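Long-range contact in protein yjcS (Bacillus subtilis, PDB 1Q8B), which is of unknown function but belongs to the antibiotic biosynthesis monooxygenase family, whose small ferredoxin-like members form dimeric alpha-beta barrels: residues 12-16 against 67-72. Numbering follows the deposited sequence.
Sequences SMHYI and EIWENE
Mostly branched and aromatic side chains, suited to extended backbone, make the apolar centre on both faces of an antiparallel strand pair. On one face Ile68, m at chi1, sets CG1 3.9 Å from the centroid of the Tyr15 ring, a CH-pi contact over its face, and its CG2 lies 4.0 Å from CB of selenomethionine Met13. On the helix-covered face Ile16 CD1 comes 4.2 Å from Trp69 CD1, and Trp69 NE1 donates to Glu67 OE1 (3.0 Å), giving this buried carboxylate a partner. Strands 13-16 and 67-69 approach to 4.6 Å between axes, their N-to-C directions 160° apart. Hydrogen-bonded pairs His14–Trp69 (N to O 2.8 Å, O to N 2.7 Å) and Ile16–Glu67 (both 2.8 Å) flank non-hydrogen-bonded Tyr15–Ile68. Past Trp69 the chain turns at Glu70, so Glu72 CG sits 3.7 Å from the His14 ring centroid, over its face. Beyond His14–Trp69, one water lies 2.7 Å from Ser12 O and 2.9 Å from Glu70 O, another 2.8 Å from Ser12 OG and 3.0 Å from Glu70 O. Asn71 OD1, N-capping, accepts from Ala74 N to start helix 72-78, whose Val75 packs on His14, Ile16 and Trp69. These are central strands of a ferredoxin-like sheet, flanked by 93-103 and 48-55.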
ATOM      1  N   SER A  12     -11.073 -13.713  12.763  1.00 35.10           N
ATOM      2  CA  SER A  12     -11.615 -12.640  11.873  1.00 34.40           C
ATOM      3  C   SER A  12     -10.807 -12.491  10.583  1.00 33.46           C
ATOM      4  O   SER A  12      -9.585 -12.620  10.588  1.00 33.95           O
ATOM      5  CB  SER A  12     -11.624 -11.306  12.613  1.00 34.23           C
ATOM      6  OG  SER A  12     -12.157 -10.292  11.783  1.00 35.35           O
HETATM    7  N   MSE A  13     -11.502 -12.219   9.479  1.00 32.31           N
HETATM    8  CA  MSE A  13     -10.861 -12.047   8.172  1.00 30.76           C
HETATM    9  C   MSE A  13     -11.558 -10.947   7.377  1.00 28.34           C
HETATM   10  O   MSE A  13     -12.754 -10.697   7.553  1.00 27.59           O
HETATM   11  CB  MSE A  13     -10.919 -13.346   7.364  1.00 33.25           C
HETATM   12  CG  MSE A  13     -10.277 -14.542   8.039  1.00 37.11           C
HETATM   13 SE   MSE A  13     -10.622 -16.195   7.068  1.00 42.85          SE
HETATM   14  CE  MSE A  13     -12.451 -16.496   7.645  1.00 39.87           C
ATOM     15  N   HIS A  14     -10.804 -10.297   6.497  1.00 25.54           N
ATOM     16  CA  HIS A  14     -11.345  -9.231   5.675  1.00 23.11           C
ATOM     17  C   HIS A  14     -11.480  -9.735   4.250  1.00 22.26           C
ATOM     18  O   HIS A  14     -10.478  -9.966   3.564  1.00 20.86           O
ATOM     19  CB  HIS A  14     -10.431  -8.009   5.709  1.00 22.65           C
ATOM     20  CG  HIS A  14     -11.044  -6.784   5.108  1.00 22.73           C
ATOM     21  ND1 HIS A  14     -10.619  -6.246   3.912  1.00 23.40           N
ATOM     22  CD2 HIS A  14     -12.051  -5.987   5.541  1.00 22.86           C
ATOM     23  CE1 HIS A  14     -11.334  -5.169   3.635  1.00 23.12           C
ATOM     24  NE2 HIS A  14     -12.209  -4.990   4.609  1.00 23.22           N
ATOM     25  N   TYR A  15     -12.730  -9.906   3.822  1.00 21.33           N
ATOM     26  CA  TYR A  15     -13.059 -10.393   2.483  1.00 20.64           C
ATOM     27  C   TYR A  15     -13.329  -9.294   1.466  1.00 19.67           C
ATOM     28  O   TYR A  15     -14.010  -8.304   1.757  1.00 19.31           O
ATOM     29  CB  TYR A  15     -14.312 -11.273   2.518  1.00 20.89           C
ATOM     30  CG  TYR A  15     -14.107 -12.714   2.915  1.00 20.47           C
ATOM     31  CD1 TYR A  15     -13.969 -13.078   4.253  1.00 20.17           C
ATOM     32  CD2 TYR A  15     -14.130 -13.726   1.949  1.00 19.98           C
ATOM     33  CE1 TYR A  15     -13.870 -14.418   4.621  1.00 20.42           C
ATOM     34  CE2 TYR A  15     -14.029 -15.065   2.305  1.00 19.55           C
ATOM     35  CZ  TYR A  15     -13.903 -15.404   3.637  1.00 19.93           C
ATOM     36  OH  TYR A  15     -13.814 -16.728   3.990  1.00 20.08           O
ATOM     37  N   ILE A  16     -12.821  -9.492   0.256  1.00 18.42           N
ATOM     38  CA  ILE A  16     -13.054  -8.540  -0.813  1.00 17.65           C
ATOM     39  C   ILE A  16     -13.313  -9.239  -2.136  1.00 17.17           C
ATOM     40  O   ILE A  16     -12.580 -10.150  -2.520  1.00 16.94           O
ATOM     41  CB  ILE A  16     -11.858  -7.585  -1.026  1.00 17.94           C
ATOM     42  CG1 ILE A  16     -11.697  -6.651   0.177  1.00 18.33           C
ATOM     43  CG2 ILE A  16     -12.089  -6.751  -2.291  1.00 18.23           C
ATOM     44  CD1 ILE A  16     -10.577  -5.641   0.015  1.00 18.04           C
ATOM     45  N   GLU A  67     -10.549 -11.987  -2.881  1.00 16.52           N
ATOM     46  CA  GLU A  67      -9.502 -11.709  -1.903  1.00 16.49           C
ATOM     47  C   GLU A  67      -9.916 -11.928  -0.455  1.00 16.43           C
ATOM     48  O   GLU A  67     -11.048 -11.637  -0.074  1.00 16.89           O
ATOM     49  CB  GLU A  67      -9.035 -10.254  -2.038  1.00 16.73           C
ATOM     50  CG  GLU A  67      -8.611  -9.825  -3.438  1.00 16.71           C
ATOM     51  CD  GLU A  67      -8.399  -8.317  -3.548  1.00 17.33           C
ATOM     52  OE1 GLU A  67      -8.232  -7.646  -2.506  1.00 16.48           O
ATOM     53  OE2 GLU A  67      -8.388  -7.797  -4.681  1.00 17.61           O
ATOM     54  N   ILE A  68      -8.986 -12.448   0.343  1.00 16.64           N
ATOM     55  CA  ILE A  68      -9.200 -12.642   1.777  1.00 17.08           C
ATOM     56  C   ILE A  68      -7.931 -12.114   2.463  1.00 17.13           C
ATOM     57  O   ILE A  68      -6.820 -12.516   2.121  1.00 16.65           O
ATOM     58  CB  ILE A  68      -9.393 -14.126   2.172  1.00 17.29           C
ATOM     59  CG1 ILE A  68     -10.592 -14.731   1.442  1.00 17.45           C
ATOM     60  CG2 ILE A  68      -9.652 -14.226   3.673  1.00 17.85           C
ATOM     61  CD1 ILE A  68     -10.855 -16.175   1.832  1.00 17.18           C
ATOM     62  N   TRP A  69      -8.095 -11.204   3.417  1.00 18.05           N
ATOM     63  CA  TRP A  69      -6.948 -10.634   4.117  1.00 19.06           C
ATOM     64  C   TRP A  69      -7.066 -10.819   5.625  1.00 20.30           C
ATOM     65  O   TRP A  69      -8.165 -11.015   6.148  1.00 20.38           O
ATOM     66  CB  TRP A  69      -6.827  -9.136   3.822  1.00 18.33           C
ATOM     67  CG  TRP A  69      -6.831  -8.787   2.372  1.00 18.10           C
ATOM     68  CD1 TRP A  69      -7.925  -8.533   1.591  1.00 17.84           C
ATOM     69  CD2 TRP A  69      -5.687  -8.638   1.521  1.00 17.43           C
ATOM     70  NE1 TRP A  69      -7.531  -8.232   0.310  1.00 17.80           N
ATOM     71  CE2 TRP A  69      -6.164  -8.288   0.238  1.00 17.24           C
ATOM     72  CE3 TRP A  69      -4.303  -8.764   1.721  1.00 17.05           C
ATOM     73  CZ2 TRP A  69      -5.306  -8.061  -0.845  1.00 16.99           C
ATOM     74  CZ3 TRP A  69      -3.452  -8.538   0.642  1.00 17.09           C
ATOM     75  CH2 TRP A  69      -3.959  -8.191  -0.624  1.00 16.97           C
ATOM     76  N   GLU A  70      -5.930 -10.750   6.316  1.00 21.45           N
ATOM     77  CA  GLU A  70      -5.901 -10.883   7.767  1.00 23.37           C
ATOM     78  C   GLU A  70      -6.688  -9.742   8.394  1.00 23.65           C
ATOM     79  O   GLU A  70      -7.279  -9.897   9.459  1.00 24.17           O
ATOM     80  CB  GLU A  70      -4.463 -10.827   8.273  1.00 24.43           C
ATOM     81  CG  GLU A  70      -3.623 -12.023   7.891  1.00 27.66           C
ATOM     82  CD  GLU A  70      -3.967 -13.257   8.703  1.00 29.36           C
ATOM     83  OE1 GLU A  70      -4.814 -13.159   9.624  1.00 30.32           O
ATOM     84  OE2 GLU A  70      -3.380 -14.325   8.424  1.00 31.24           O
ATOM     85  N   ASN A  71      -6.695  -8.597   7.716  1.00 23.78           N
ATOM     86  CA  ASN A  71      -7.400  -7.416   8.201  1.00 24.42           C
ATOM     87  C   ASN A  71      -7.327  -6.288   7.177  1.00 25.14           C
ATOM     88  O   ASN A  71      -6.715  -6.433   6.118  1.00 24.78           O
ATOM     89  CB  ASN A  71      -6.779  -6.956   9.513  1.00 23.83           C
ATOM     90  CG  ASN A  71      -5.280  -6.874   9.429  1.00 23.73           C
ATOM     91  OD1 ASN A  71      -4.728  -6.100   8.646  1.00 23.57           O
ATOM     92  ND2 ASN A  71      -4.606  -7.686  10.220  1.00 23.55           N
ATOM     93  N   GLU A  72      -7.954  -5.165   7.501  1.00 26.12           N
ATOM     94  CA  GLU A  72      -7.973  -4.019   6.609  1.00 28.02           C
ATOM     95  C   GLU A  72      -6.614  -3.396   6.325  1.00 28.24           C
ATOM     96  O   GLU A  72      -6.390  -2.900   5.218  1.00 28.90           O
ATOM     97  CB  GLU A  72      -8.910  -2.950   7.155  1.00 29.82           C
ATOM     98  CG  GLU A  72     -10.360  -3.296   6.979  1.00 33.42           C
ATOM     99  CD  GLU A  72     -11.276  -2.314   7.668  1.00 35.69           C
ATOM    100  OE1 GLU A  72     -11.080  -1.091   7.480  1.00 37.69           O
ATOM    101  OE2 GLU A  72     -12.193  -2.766   8.389  1.00 36.27           O
TER
HETATM  102  O   HOH W   1      -7.021 -12.086  11.408  1.00 40.60           O
HETATM  103  O   HOH W   2      -9.592  -9.307  11.195  1.00 53.89           O
HETATM  104  O   HOH W   3     -14.025  -2.991   6.352  1.00 50.07           O